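Local coordinates for Crov588 (PDB 6NYR), which is of unknown function but folds into a circular leucine-rich-repeat solenoid built of FNIP repeats, encoded by a giant virus, at residues Asn175-Glu180 with Lys199-Val204; Asn229-Leu234 with Asn251-Leu256; Gln242-Asn247 with Glu268-Asn273; Asn603-Leu608 with Val622-Leu627. All coordinates share one frame; numbering follows the deposited sequence.

Contact 1: Asn175-Glu180 with Lys199-Val204; sequences NQKITE and KITENV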
loop_
_atom_site.group_PDB
_atom_site.type_symbol
_atom_site.label_atom_id
_atom_site.label_comp_id
_atom_site.label_asym_id
_atom_site.label_seq_id
_atom_site.Cartn_x
_atom_site.Cartn_y
_atom_site.Cartn_z
ATOM N N ASN A 175 15.338 -14.308 -26.636
ATOM C CA ASN A 175 14.822 -13.893 -27.933
ATOM C C ASN A 175 15.171 -14.955 -28.971
ATOM O O ASN A 175 15.955 -14.699 -29.891
ATOM C CB ASN A 175 15.384 -12.531 -28.330
ATOM C CG ASN A 175 14.737 -11.984 -29.593
ATOM O OD1 ASN A 175 13.634 -12.386 -29.972
ATOM N ND2 ASN A 175 15.423 -11.062 -30.254
ATOM N N GLN A 176 14.617 -16.157 -28.813
ATOM C CA GLN A 176 14.789 -17.227 -29.782
ATOM C C GLN A 176 13.430 -17.662 -30.312
ATOM O O GLN A 176 12.419 -17.589 -29.609
ATOM C CB GLN A 176 15.512 -18.443 -29.182
ATOM C CG GLN A 176 16.934 -18.188 -28.722
ATOM C CD GLN A 176 17.881 -17.879 -29.867
ATOM O OE1 GLN A 176 17.732 -18.397 -30.979
ATOM N NE2 GLN A 176 18.870 -17.033 -29.597
ATOM N N LYS A 177 13.422 -18.138 -31.556
ATOM C CA LYS A 177 12.191 -18.606 -32.178
ATOM C C LYS A 177 11.611 -19.767 -31.381
ATOM O O LYS A 177 12.341 -20.593 -30.824
ATOM C CB LYS A 177 12.464 -19.021 -33.624
ATOM C CG LYS A 177 11.237 -19.463 -34.414
ATOM C CD LYS A 177 10.151 -18.397 -34.433
ATOM C CE LYS A 177 8.898 -18.890 -35.156
ATOM N NZ LYS A 177 9.021 -18.822 -36.640
ATOM N N ILE A 178 10.284 -19.812 -31.321
ATOM C CA ILE A 178 9.540 -20.916 -30.725
ATOM C C ILE A 178 8.722 -21.567 -31.828
ATOM O O ILE A 178 7.838 -20.925 -32.410
ATOM C CB ILE A 178 8.635 -20.449 -29.571
ATOM C CG1 ILE A 178 9.500 -19.977 -28.405
ATOM C CG2 ILE A 178 7.677 -21.557 -29.159
ATOM C CD1 ILE A 178 8.719 -19.342 -27.283
ATOM N N THR A 179 9.011 -22.838 -32.112
ATOM C CA THR A 179 8.382 -23.525 -33.227
ATOM C C THR A 179 7.342 -24.539 -32.734
ATOM O O THR A 179 7.029 -24.623 -31.540
ATOM C CB THR A 179 9.426 -24.228 -34.106
ATOM O OG1 THR A 179 10.074 -25.267 -33.357
ATOM C CG2 THR A 179 10.468 -23.246 -34.612
ATOM N N GLU A 180 6.824 -25.325 -33.676
ATOM C CA GLU A 180 5.719 -26.243 -33.425
ATOM C C GLU A 180 6.118 -27.333 -32.440
ATOM O O GLU A 180 7.221 -27.883 -32.500
ATOM C CB GLU A 180 5.294 -26.846 -34.770
ATOM C CG GLU A 180 3.868 -27.319 -34.899
ATOM C CD GLU A 180 3.448 -27.436 -36.369
ATOM O OE1 GLU A 180 4.138 -26.859 -37.236
ATOM O OE2 GLU A 180 2.434 -28.105 -36.653
ATOM N N LYS A 199 8.519 -14.101 -34.460
ATOM C CA LYS A 199 7.224 -14.462 -35.015
ATOM C C LYS A 199 6.623 -15.641 -34.258
ATOM O O LYS A 199 7.334 -16.513 -33.749
ATOM C CB LYS A 199 7.346 -14.807 -36.499
ATOM C CG LYS A 199 7.456 -13.610 -37.438
ATOM C CD LYS A 199 7.880 -14.060 -38.837
ATOM C CE LYS A 199 7.715 -12.957 -39.875
ATOM N NZ LYS A 199 8.374 -11.676 -39.502
ATOM N N ILE A 200 5.297 -15.636 -34.156
ATOM C CA ILE A 200 4.537 -16.749 -33.597
ATOM C C ILE A 200 3.556 -17.209 -34.663
ATOM O O ILE A 200 2.685 -16.439 -35.085
ATOM C CB ILE A 200 3.806 -16.362 -32.301
ATOM C CG1 ILE A 200 4.835 -15.964 -31.247
ATOM C CG2 ILE A 200 2.937 -17.511 -31.817
ATOM C CD1 ILE A 200 4.254 -15.673 -29.884
ATOM N N THR A 201 3.703 -18.454 -35.104
ATOM C CA THR A 201 2.876 -18.995 -36.168
ATOM C C THR A 201 1.827 -19.947 -35.592
ATOM O O THR A 201 1.713 -20.138 -34.380
ATOM C CB THR A 201 3.737 -19.711 -37.210
ATOM O OG1 THR A 201 4.408 -20.819 -36.596
ATOM C CG2 THR A 201 4.770 -18.763 -37.798
ATOM N N GLU A 202 1.054 -20.554 -36.488
ATOM C CA GLU A 202 0.003 -21.480 -36.093
ATOM C C GLU A 202 0.594 -22.736 -35.466
ATOM O O GLU A 202 1.736 -23.117 -35.735
ATOM C CB GLU A 202 -0.846 -21.854 -37.308
ATOM C CG GLU A 202 -1.413 -20.653 -38.051
ATOM C CD GLU A 202 -2.183 -21.041 -39.301
ATOM O OE1 GLU A 202 -2.533 -22.234 -39.443
ATOM O OE2 GLU A 202 -2.437 -20.149 -40.136
ATOM N N ASN A 203 -0.206 -23.384 -34.624
ATOM C CA ASN A 203 0.164 -24.642 -33.983
ATOM C C ASN A 203 1.410 -24.507 -33.116
ATOM O O ASN A 203 2.093 -25.500 -32.841
ATOM C CB ASN A 203 0.374 -25.748 -35.023
ATOM C CG ASN A 203 -0.872 -26.024 -35.840
ATOM O OD1 ASN A 203 -1.973 -26.126 -35.298
ATOM N ND2 ASN A 203 -0.706 -26.142 -37.153
ATOM N N VAL A 204 1.718 -23.289 -32.684
ATOM C CA VAL A 204 2.805 -23.043 -31.750
ATOM C C VAL A 204 2.289 -22.854 -30.331
ATOM O O VAL A 204 2.857 -23.397 -29.385
ATOM C CB VAL A 204 3.627 -21.821 -32.213
ATOM C CG1 VAL A 204 4.630 -21.417 -31.151
ATOM C CG2 VAL A 204 4.326 -22.123 -33.536
HETATM O O HOH W 1 5.799 -19.579 -34.330
HETATM O O HOH W 2 5.082 -24.977 -29.609
#
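Lys177, Ile178 and Glu180 each meet 199-204 in a different manner. Lys177 has CG anti to its backbone N (chi1 -177°), and bends at chi2 and chi4 bring its end across the neighbouring segment. There CE sits 3.2 Å from Lys199 O, so the ammonium end meets this carbonyl through a methylene, while NZ lies farther off. Lys199 turns its own tip away, and its NZ is hydrogen-bonded to Gln220. Deeper in, Ile178 and Val204 cross obliquely. Val204 CG1, anti to the backbone N (chi1 171°), touches Ile178 CG2 at 3.6 Å and also rests on the Ile178 carbonyl oxygen. At the exposed end Glu180 and Asn203 run side by side, pointing the same way, with carboxylate and amide planes 29° apart. Glu180 is extended beyond CG, which rests on the backbone Asn203 O at 3.3 Å, and the side chains meet where Glu180 OE2 comes to 3.5 Å of Asn203 CB. Asn203 takes its position from the type II turn Thr201-Val204, where its backbone has a positive phi. Ordered water joins the two backbones. Water 1 donates to Ile178 O at 3.1 Å and accepts from Thr201 N at a short 2.5 Å, with a weak further bond to Lys199 O. Water 2 donates to Thr179 O at 2.8 Å and to Val204 O at 2.7 Å. Such water-bridged packing, with isoleucine and valine turned inward, belongs here to the loops of a leucine-rich-repeat solenoid on the side away from its short parallel strands, where equivalent loops of successive repeats stack.

Contact 2: Asn229-Leu234 with Asn251-Leu256; sequences NSLTYL and NSLTYL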
loop_
_atom_site.group_PDB
_atom_site.type_symbol
_atom_site.label_atom_id
_atom_site.label_comp_id
_atom_site.label_asym_id
_atom_site.label_seq_id
_atom_site.Cartn_x
_atom_site.Cartn_y
_atom_site.Cartn_z
ATOM N N ASN A 229 -8.170 -20.969 -28.690
ATOM C CA ASN A 229 -9.527 -20.673 -28.245
ATOM C C ASN A 229 -9.705 -20.802 -26.737
ATOM O O ASN A 229 -10.833 -20.649 -26.256
ATOM C CB ASN A 229 -10.535 -21.582 -28.960
ATOM C CG ASN A 229 -10.782 -21.160 -30.397
ATOM O OD1 ASN A 229 -10.783 -19.968 -30.712
ATOM N ND2 ASN A 229 -11.008 -22.134 -31.274
ATOM N N SER A 230 -8.643 -21.094 -25.987
ATOM C CA SER A 230 -8.717 -21.120 -24.533
ATOM C C SER A 230 -8.263 -19.812 -23.899
ATOM O O SER A 230 -8.525 -19.592 -22.710
ATOM C CB SER A 230 -7.862 -22.266 -23.975
ATOM O OG SER A 230 -6.529 -22.194 -24.452
ATOM N N LEU A 231 -7.607 -18.937 -24.662
ATOM C CA LEU A 231 -7.040 -17.720 -24.101
ATOM C C LEU A 231 -8.128 -16.832 -23.510
ATOM O O LEU A 231 -9.123 -16.521 -24.171
ATOM C CB LEU A 231 -6.273 -16.958 -25.181
ATOM C CG LEU A 231 -5.139 -16.066 -24.680
ATOM C CD1 LEU A 231 -3.990 -16.935 -24.161
ATOM C CD2 LEU A 231 -4.662 -15.110 -25.760
ATOM N N THR A 232 -7.924 -16.411 -22.261
ATOM C CA THR A 232 -8.789 -15.429 -21.627
ATOM C C THR A 232 -8.092 -14.109 -21.328
ATOM O O THR A 232 -8.772 -13.084 -21.223
ATOM C CB THR A 232 -9.351 -15.988 -20.310
ATOM O OG1 THR A 232 -8.290 -16.127 -19.353
ATOM C CG2 THR A 232 -9.995 -17.344 -20.549
ATOM N N TYR A 233 -6.768 -14.111 -21.190
ATOM C CA TYR A 233 -5.993 -12.945 -20.793
ATOM C C TYR A 233 -4.904 -12.713 -21.830
ATOM O O TYR A 233 -4.140 -13.632 -22.147
ATOM C CB TYR A 233 -5.381 -13.147 -19.397
ATOM C CG TYR A 233 -4.574 -11.971 -18.891
ATOM C CD1 TYR A 233 -3.286 -11.740 -19.355
ATOM C CD2 TYR A 233 -5.093 -11.094 -17.945
ATOM C CE1 TYR A 233 -2.540 -10.672 -18.902
ATOM C CE2 TYR A 233 -4.351 -10.023 -17.485
ATOM C CZ TYR A 233 -3.073 -9.816 -17.966
ATOM O OH TYR A 233 -2.321 -8.752 -17.517
ATOM N N LEU A 234 -4.848 -11.493 -22.370
ATOM C CA LEU A 234 -3.837 -11.121 -23.358
ATOM C C LEU A 234 -3.314 -9.731 -23.032
ATOM O O LEU A 234 -4.083 -8.764 -23.028
ATOM C CB LEU A 234 -4.417 -11.163 -24.778
ATOM C CG LEU A 234 -3.498 -10.793 -25.939
ATOM C CD1 LEU A 234 -2.292 -11.712 -25.987
ATOM C CD2 LEU A 234 -4.260 -10.841 -27.255
ATOM N N ASN A 251 -12.509 -16.126 -29.270
ATOM C CA ASN A 251 -13.843 -15.830 -28.765
ATOM C C ASN A 251 -14.003 -16.117 -27.282
ATOM O O ASN A 251 -15.126 -16.047 -26.771
ATOM C CB ASN A 251 -14.854 -16.634 -29.582
ATOM C CG ASN A 251 -15.077 -16.052 -30.969
ATOM O OD1 ASN A 251 -15.130 -14.832 -31.145
ATOM N ND2 ASN A 251 -15.172 -16.924 -31.968
ATOM N N SER A 252 -12.911 -16.428 -26.591
ATOM C CA SER A 252 -12.916 -16.693 -25.159
ATOM C C SER A 252 -12.269 -15.577 -24.348
ATOM O O SER A 252 -12.280 -15.633 -23.113
ATOM C CB SER A 252 -12.194 -18.016 -24.886
ATOM O OG SER A 252 -11.031 -18.129 -25.692
ATOM N N LEU A 253 -11.709 -14.566 -25.010
ATOM C CA LEU A 253 -10.918 -13.544 -24.333
ATOM C C LEU A 253 -11.791 -12.668 -23.439
ATOM O O LEU A 253 -12.834 -12.167 -23.868
ATOM C CB LEU A 253 -10.200 -12.689 -25.374
ATOM C CG LEU A 253 -8.928 -11.946 -24.976
ATOM C CD1 LEU A 253 -7.833 -12.878 -24.530
ATOM C CD2 LEU A 253 -8.467 -11.092 -26.169
ATOM N N THR A 254 -11.351 -12.478 -22.194
ATOM C CA THR A 254 -12.040 -11.602 -21.256
ATOM C C THR A 254 -11.249 -10.362 -20.865
ATOM O O THR A 254 -11.860 -9.340 -20.552
ATOM C CB THR A 254 -12.397 -12.368 -19.974
ATOM O OG1 THR A 254 -11.203 -12.874 -19.362
ATOM C CG2 THR A 254 -13.334 -13.528 -20.288
ATOM N N TYR A 255 -9.918 -10.428 -20.854
ATOM C CA TYR A 255 -9.069 -9.292 -20.518
ATOM C C TYR A 255 -8.122 -9.005 -21.677
ATOM O O TYR A 255 -7.407 -9.905 -22.135
ATOM C CB TYR A 255 -8.250 -9.560 -19.245
ATOM C CG TYR A 255 -9.027 -9.483 -17.948
ATOM C CD1 TYR A 255 -10.108 -10.321 -17.713
ATOM C CD2 TYR A 255 -8.663 -8.587 -16.947
ATOM C CE1 TYR A 255 -10.817 -10.259 -16.529
ATOM C CE2 TYR A 255 -9.366 -8.520 -15.758
ATOM C CZ TYR A 255 -10.443 -9.359 -15.554
ATOM O OH TYR A 255 -11.143 -9.293 -14.371
ATOM N N LEU A 256 -8.099 -7.752 -22.134
ATOM C CA LEU A 256 -7.218 -7.319 -23.215
ATOM C C LEU A 256 -6.519 -6.035 -22.795
ATOM O O LEU A 256 -7.183 -5.043 -22.476
ATOM C CB LEU A 256 -8.000 -7.092 -24.513
ATOM C CG LEU A 256 -7.225 -6.506 -25.694
ATOM C CD1 LEU A 256 -6.226 -7.521 -26.245
ATOM C CD2 LEU A 256 -8.155 -6.019 -26.799
#
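Equivalent positions of two successive leucine-rich-repeat turns stack here, each NSLTYL running through a loop into a short strand, and parallel bridges pair Tyr233 with Tyr255 and Leu234 with Leu256. The main bump is Leu253. Its CG is anti to the backbone N, and CD1 pushes into a hollow floored by the Thr232 backbone, 3.4 Å from Thr232 C. One wall is Leu234, whose CB is 3.8 Å from Leu253 CD1; the other is Leu231, whose CD2 comes to 4.1 Å of that methyl. Leu234 and Leu256 then lie alongside, pointing the same way into the leucine interior. On the opposite face of the strands Tyr233 CD2 meets Tyr255 CB at 3.7 Å; the rings diverge because Tyr233 CG is anti to N (chi1 -179°) whereas Tyr255 CG stands beside N. Tyr255 instead stacks on His277 of the following turn. Ser252 plugs the loop end: OG, in the crowded position between N and carbonyl carbon, lies 2.6 Å from Asn229 O and 2.9 Å from Leu231 O, its one proton serving either. Thr232 O is gripped by two backbone donors: Tyr255 N at 2.9 Å nearly along the C=O axis (170°), and Thr254 N at 2.8 Å on an in-plane lone pair (131°).

Contact 3: Gln242-Asn247 with Glu268-Asn273; sequences QQITEN and ENVLPN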
loop_
_atom_site.group_PDB
_atom_site.type_symbol
_atom_site.label_atom_id
_atom_site.label_comp_id
_atom_site.label_asym_id
_atom_site.label_seq_id
_atom_site.Cartn_x
_atom_site.Cartn_y
_atom_site.Cartn_z
ATOM N N GLN A 242 0.870 -3.625 -34.223
ATOM C CA GLN A 242 0.459 -4.250 -35.472
ATOM C C GLN A 242 -1.061 -4.270 -35.559
ATOM O O GLN A 242 -1.754 -4.316 -34.539
ATOM C CB GLN A 242 0.985 -5.687 -35.591
ATOM C CG GLN A 242 2.491 -5.783 -35.626
ATOM C CD GLN A 242 3.075 -5.127 -36.857
ATOM O OE1 GLN A 242 2.581 -5.320 -37.971
ATOM N NE2 GLN A 242 4.117 -4.329 -36.661
ATOM N N GLN A 243 -1.577 -4.235 -36.785
ATOM C CA GLN A 243 -3.018 -4.312 -36.971
ATOM C C GLN A 243 -3.565 -5.679 -36.582
ATOM O O GLN A 243 -2.962 -6.719 -36.864
ATOM C CB GLN A 243 -3.421 -3.998 -38.410
ATOM C CG GLN A 243 -3.711 -2.532 -38.634
ATOM C CD GLN A 243 -4.690 -2.307 -39.774
ATOM O OE1 GLN A 243 -5.056 -3.242 -40.489
ATOM N NE2 GLN A 243 -5.167 -1.074 -39.907
ATOM N N ILE A 244 -4.728 -5.659 -35.942
ATOM C CA ILE A 244 -5.454 -6.856 -35.543
ATOM C C ILE A 244 -6.710 -6.916 -36.398
ATOM O O ILE A 244 -7.616 -6.086 -36.253
ATOM C CB ILE A 244 -5.800 -6.842 -34.049
ATOM C CG1 ILE A 244 -4.521 -6.681 -33.235
ATOM C CG2 ILE A 244 -6.527 -8.122 -33.668
ATOM C CD1 ILE A 244 -4.743 -6.606 -31.743
ATOM N N THR A 245 -6.762 -7.899 -37.290
ATOM C CA THR A 245 -7.859 -8.028 -38.235
ATOM C C THR A 245 -8.910 -8.991 -37.677
ATOM O O THR A 245 -8.883 -9.369 -36.505
ATOM C CB THR A 245 -7.322 -8.481 -39.587
ATOM O OG1 THR A 245 -6.695 -9.765 -39.445
ATOM C CG2 THR A 245 -6.302 -7.481 -40.117
ATOM N N GLU A 246 -9.874 -9.370 -38.508
ATOM C CA GLU A 246 -10.955 -10.246 -38.085
ATOM C C GLU A 246 -10.434 -11.635 -37.742
ATOM O O GLU A 246 -9.489 -12.134 -38.359
ATOM C CB GLU A 246 -11.999 -10.333 -39.198
ATOM C CG GLU A 246 -13.417 -10.621 -38.744
ATOM C CD GLU A 246 -14.432 -10.428 -39.864
ATOM O OE1 GLU A 246 -14.161 -9.626 -40.782
ATOM O OE2 GLU A 246 -15.494 -11.083 -39.824
ATOM N N ASN A 247 -11.048 -12.246 -36.729
ATOM C CA ASN A 247 -10.877 -13.663 -36.428
ATOM C C ASN A 247 -9.458 -14.020 -35.990
ATOM O O ASN A 247 -9.010 -15.150 -36.198
ATOM C CB ASN A 247 -11.272 -14.538 -37.629
ATOM C CG ASN A 247 -12.773 -14.594 -37.849
ATOM O OD1 ASN A 247 -13.310 -13.930 -38.738
ATOM N ND2 ASN A 247 -13.459 -15.393 -37.041
ATOM N N GLU A 268 -14.787 -3.554 -37.137
ATOM C CA GLU A 268 -15.806 -4.425 -36.575
ATOM C C GLU A 268 -15.356 -5.882 -36.631
ATOM O O GLU A 268 -14.525 -6.273 -37.455
ATOM C CB GLU A 268 -17.122 -4.265 -37.337
ATOM C CG GLU A 268 -17.525 -2.824 -37.592
ATOM C CD GLU A 268 -18.750 -2.712 -38.481
ATOM O OE1 GLU A 268 -19.523 -3.692 -38.562
ATOM O OE2 GLU A 268 -18.936 -1.645 -39.103
ATOM N N ASN A 269 -15.920 -6.690 -35.732
ATOM C CA ASN A 269 -15.644 -8.125 -35.680
ATOM C C ASN A 269 -14.178 -8.416 -35.375
ATOM O O ASN A 269 -13.656 -9.472 -35.739
ATOM C CB ASN A 269 -16.052 -8.825 -36.982
ATOM C CG ASN A 269 -17.553 -8.905 -37.160
ATOM O OD1 ASN A 269 -18.205 -9.791 -36.606
ATOM N ND2 ASN A 269 -18.108 -7.985 -37.941
ATOM N N VAL A 270 -13.503 -7.492 -34.703
ATOM C CA VAL A 270 -12.131 -7.706 -34.249
ATOM C C VAL A 270 -12.073 -7.979 -32.751
ATOM O O VAL A 270 -11.389 -8.899 -32.307
ATOM C CB VAL A 270 -11.250 -6.495 -34.630
ATOM C CG1 VAL A 270 -9.840 -6.666 -34.085
ATOM C CG2 VAL A 270 -11.225 -6.303 -36.137
ATOM N N LEU A 271 -12.788 -7.198 -31.967
ATOM C CA LEU A 271 -12.858 -7.390 -30.526
ATOM C C LEU A 271 -13.924 -8.427 -30.203
ATOM O O LEU A 271 -15.114 -8.182 -30.413
ATOM C CB LEU A 271 -13.160 -6.061 -29.815
ATOM C CG LEU A 271 -12.114 -4.967 -29.996
ATOM C CD1 LEU A 271 -12.577 -3.674 -29.346
ATOM C CD2 LEU A 271 -10.778 -5.409 -29.430
ATOM N N PRO A 272 -13.545 -9.598 -29.693
ATOM C CA PRO A 272 -14.560 -10.630 -29.422
ATOM C C PRO A 272 -15.556 -10.159 -28.374
ATOM O O PRO A 272 -15.197 -9.462 -27.426
ATOM C CB PRO A 272 -13.743 -11.826 -28.922
ATOM C CG PRO A 272 -12.485 -11.225 -28.375
ATOM C CD PRO A 272 -12.202 -10.007 -29.229
ATOM N N ASN A 273 -16.820 -10.549 -28.556
ATOM C CA ASN A 273 -17.882 -10.105 -27.663
ATOM C C ASN A 273 -17.707 -10.600 -26.235
ATOM O O ASN A 273 -18.415 -10.118 -25.342
ATOM C CB ASN A 273 -19.234 -10.572 -28.210
ATOM C CG ASN A 273 -19.718 -9.722 -29.364
ATOM O OD1 ASN A 273 -19.536 -8.503 -29.365
ATOM N ND2 ASN A 273 -20.339 -10.356 -30.353
#
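Gln242 NE2 is the best-held polar side-chain atom of these segments, and one full hydrogen bond grips it, to Asn219 OD1 of the preceding turn; OE1 of the same amide has a weak bond to Gln221 NE2. Those bonds position the start of 242-247, whereas its meeting with 268-273 rests on carbon contacts. Val270 is the central knob. Its CG1, anti to the backbone N (chi1 176°), comes to 3.2 Å of Ile244 O and 3.6 Å of Ile244 CG2, the two side chains crossing obliquely. The second methyl, CG2, sits beside the backbone N and leans on the same carbonyl, 3.6 Å from Ile244 O, so both prongs of the valine straddle one oxygen. Farther out Glu246 and Asn269 lie side by side and point the same way, their carboxylate and amide planes 25° apart. Glu246 CG touches the backbone Asn269 O at 3.2 Å. The stems meet where Glu246 CG is 3.6 Å from Asn269 CB, and Glu246 OE2 also reaches that CB, at 3.7 Å. Glu246 reaches there because CG is anti to N and the chain stays extended, while Asn269 has a positive phi of 63°. A buried valine packed against the isoleucine of the previous turn, beneath an exposed glutamate-asparagine pair, recurs here between loops of the FNIP-type leucine-rich-repeat solenoid.

Contact 4: Asn603-Leu608 with Val622-Leu627; sequences NGLTYL and VLPCSL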
loop_
_atom_site.group_PDB
_atom_site.type_symbol
_atom_site.label_atom_id
_atom_site.label_comp_id
_atom_site.label_asym_id
_atom_site.label_seq_id
_atom_site.Cartn_x
_atom_site.Cartn_y
_atom_site.Cartn_z
ATOM N N ASN A 603 0.510 3.930 38.225
ATOM C CA ASN A 603 0.966 2.551 38.358
ATOM C C ASN A 603 0.347 1.637 37.306
ATOM O O ASN A 603 0.946 0.616 36.950
ATOM C CB ASN A 603 0.647 2.032 39.762
ATOM C CG ASN A 603 1.707 2.413 40.779
ATOM O OD1 ASN A 603 2.897 2.149 40.579
ATOM N ND2 ASN A 603 1.286 3.040 41.870
ATOM N N GLY A 604 -0.836 1.977 36.800
ATOM C CA GLY A 604 -1.472 1.174 35.776
ATOM C C GLY A 604 -0.940 1.379 34.381
ATOM O O GLY A 604 -1.402 0.728 33.438
ATOM N N LEU A 605 0.038 2.269 34.229
ATOM C CA LEU A 605 0.654 2.523 32.934
ATOM C C LEU A 605 1.352 1.268 32.440
ATOM O O LEU A 605 2.098 0.627 33.181
ATOM C CB LEU A 605 1.639 3.682 33.067
ATOM C CG LEU A 605 2.083 4.440 31.824
ATOM C CD1 LEU A 605 0.979 5.214 31.160
ATOM C CD2 LEU A 605 3.218 5.395 32.246
ATOM N N THR A 606 1.100 0.913 31.184
ATOM C CA THR A 606 1.721 -0.259 30.586
ATOM C C THR A 606 2.809 0.075 29.580
ATOM O O THR A 606 3.762 -0.694 29.443
ATOM C CB THR A 606 0.660 -1.126 29.889
ATOM O OG1 THR A 606 -0.049 -0.333 28.923
ATOM C CG2 THR A 606 -0.324 -1.695 30.902
ATOM N N TYR A 607 2.694 1.199 28.881
ATOM C CA TYR A 607 3.637 1.589 27.838
ATOM C C TYR A 607 4.205 2.958 28.177
ATOM O O TYR A 607 3.453 3.928 28.330
ATOM C CB TYR A 607 2.946 1.595 26.471
ATOM C CG TYR A 607 2.859 0.219 25.847
ATOM C CD1 TYR A 607 2.188 -0.814 26.488
ATOM C CD2 TYR A 607 3.437 -0.044 24.614
ATOM C CE1 TYR A 607 2.111 -2.075 25.928
ATOM C CE2 TYR A 607 3.361 -1.301 24.043
ATOM C CZ TYR A 607 2.694 -2.310 24.701
ATOM O OH TYR A 607 2.617 -3.562 24.132
ATOM N N LEU A 608 5.524 3.031 28.316
ATOM C CA LEU A 608 6.218 4.270 28.631
ATOM C C LEU A 608 7.346 4.476 27.635
ATOM O O LEU A 608 8.193 3.592 27.457
ATOM C CB LEU A 608 6.776 4.234 30.055
ATOM C CG LEU A 608 7.450 5.508 30.556
ATOM C CD1 LEU A 608 6.490 6.679 30.420
ATOM C CD2 LEU A 608 7.891 5.327 31.996
ATOM N N VAL A 622 9.611 4.424 41.192
ATOM C CA VAL A 622 9.338 5.472 40.221
ATOM C C VAL A 622 8.574 4.928 39.021
ATOM O O VAL A 622 7.608 5.535 38.560
ATOM C CB VAL A 622 10.664 6.139 39.787
ATOM C CG1 VAL A 622 10.437 7.072 38.618
ATOM C CG2 VAL A 622 11.297 6.883 40.962
ATOM N N LEU A 623 8.991 3.781 38.504
ATOM C CA LEU A 623 8.356 3.203 37.324
ATOM C C LEU A 623 7.037 2.535 37.706
ATOM O O LEU A 623 6.923 1.957 38.791
ATOM C CB LEU A 623 9.286 2.186 36.672
ATOM C CG LEU A 623 10.529 2.774 36.006
ATOM C CD1 LEU A 623 11.346 1.680 35.331
ATOM C CD2 LEU A 623 10.165 3.849 34.998
ATOM N N PRO A 624 6.026 2.610 36.841
ATOM C CA PRO A 624 4.716 2.036 37.186
ATOM C C PRO A 624 4.776 0.534 37.433
ATOM O O PRO A 624 5.504 -0.200 36.757
ATOM C CB PRO A 624 3.845 2.371 35.964
ATOM C CG PRO A 624 4.499 3.580 35.355
ATOM C CD PRO A 624 5.987 3.367 35.574
ATOM N N CYS A 625 3.964 0.078 38.395
ATOM C CA CYS A 625 3.934 -1.324 38.786
ATOM C C CYS A 625 3.284 -2.238 37.754
ATOM O O CYS A 625 3.400 -3.462 37.885
ATOM C CB CYS A 625 3.181 -1.489 40.107
ATOM S SG CYS A 625 3.867 -0.571 41.496
ATOM N N SER A 626 2.583 -1.695 36.763
ATOM C CA SER A 626 1.997 -2.510 35.707
ATOM C C SER A 626 2.792 -2.458 34.417
ATOM O O SER A 626 2.394 -3.087 33.430
ATOM C CB SER A 626 0.557 -2.075 35.410
ATOM O OG SER A 626 -0.341 -2.569 36.379
ATOM N N LEU A 627 3.901 -1.737 34.401
ATOM C CA LEU A 627 4.562 -1.422 33.147
ATOM C C LEU A 627 5.095 -2.680 32.482
ATOM O O LEU A 627 5.733 -3.517 33.131
ATOM C CB LEU A 627 5.697 -0.434 33.380
ATOM C CG LEU A 627 6.277 0.124 32.079
ATOM C CD1 LEU A 627 6.297 1.637 32.144
ATOM C CD2 LEU A 627 7.656 -0.441 31.846
#
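Asn603 carries its CG beside the backbone N and anti to the carbonyl carbon (chi1 -84°), which brings OD1 over the start of the turn Pro624-Leu627; in Leu627, chi1 (-170°) carries CG toward the interior, and an unstaggered chi2 of 128° turns CD1 onto Leu608 CB. The asparagine grips that turn twice. Its OD1 accepts from Cys625 N at 3.2 Å, with the donor in the amide plane on a lone pair, and its backbone O accepts from Ser626 N at 2.8 Å, nearly along the C=O axis although the N-H is bent. The turn is type I, closed by Leu627 N to Pro624 O at 3.2 Å. Behind it the Pro624 ring lies alongside Leu605, with CG 3.7 Å from Leu605 CB. Deeper still, Leu608 crosses two leucines at about right angles: its CB is 3.4 Å from Leu627 CD1, a tight approach, and its CD2 is 4.0 Å from Leu623 CD2. These apolar groups fill the interior between adjoining turns of the leucine-rich-repeat ring. Strand 607-609 lies between parallel strands 585-587 and 629-631, and the contact's leucines touch both: Leu605 and Leu608 meet Leu586, while Leu608 and Leu623 reach Leu630.

In the fold
From the N terminus, contact 1 comes first, joining the loop after strand 167-169 to the one after strand 189-191; it closes a loop of 18 intervening residues before contact 2 opens. Contacts 2 and 3, closing 16 and 20 residues, cross: 242-247 lies between 229-234 and 251-256, and 268-273 follows both. They also touch, through Leu256 CD2 on Leu271 CD2 at 3.8 Å. Contact 2 joins neighbouring strands; contact 3 joins the loops that follow them. Contact 4 closes 13 residues, tying strand 607-609 to the loop leading to strand 629-631 on the opposite side of the chain's centre, its centre about 71 Å from that of contact 1. Each closes about one repeat turn, and none nests within another.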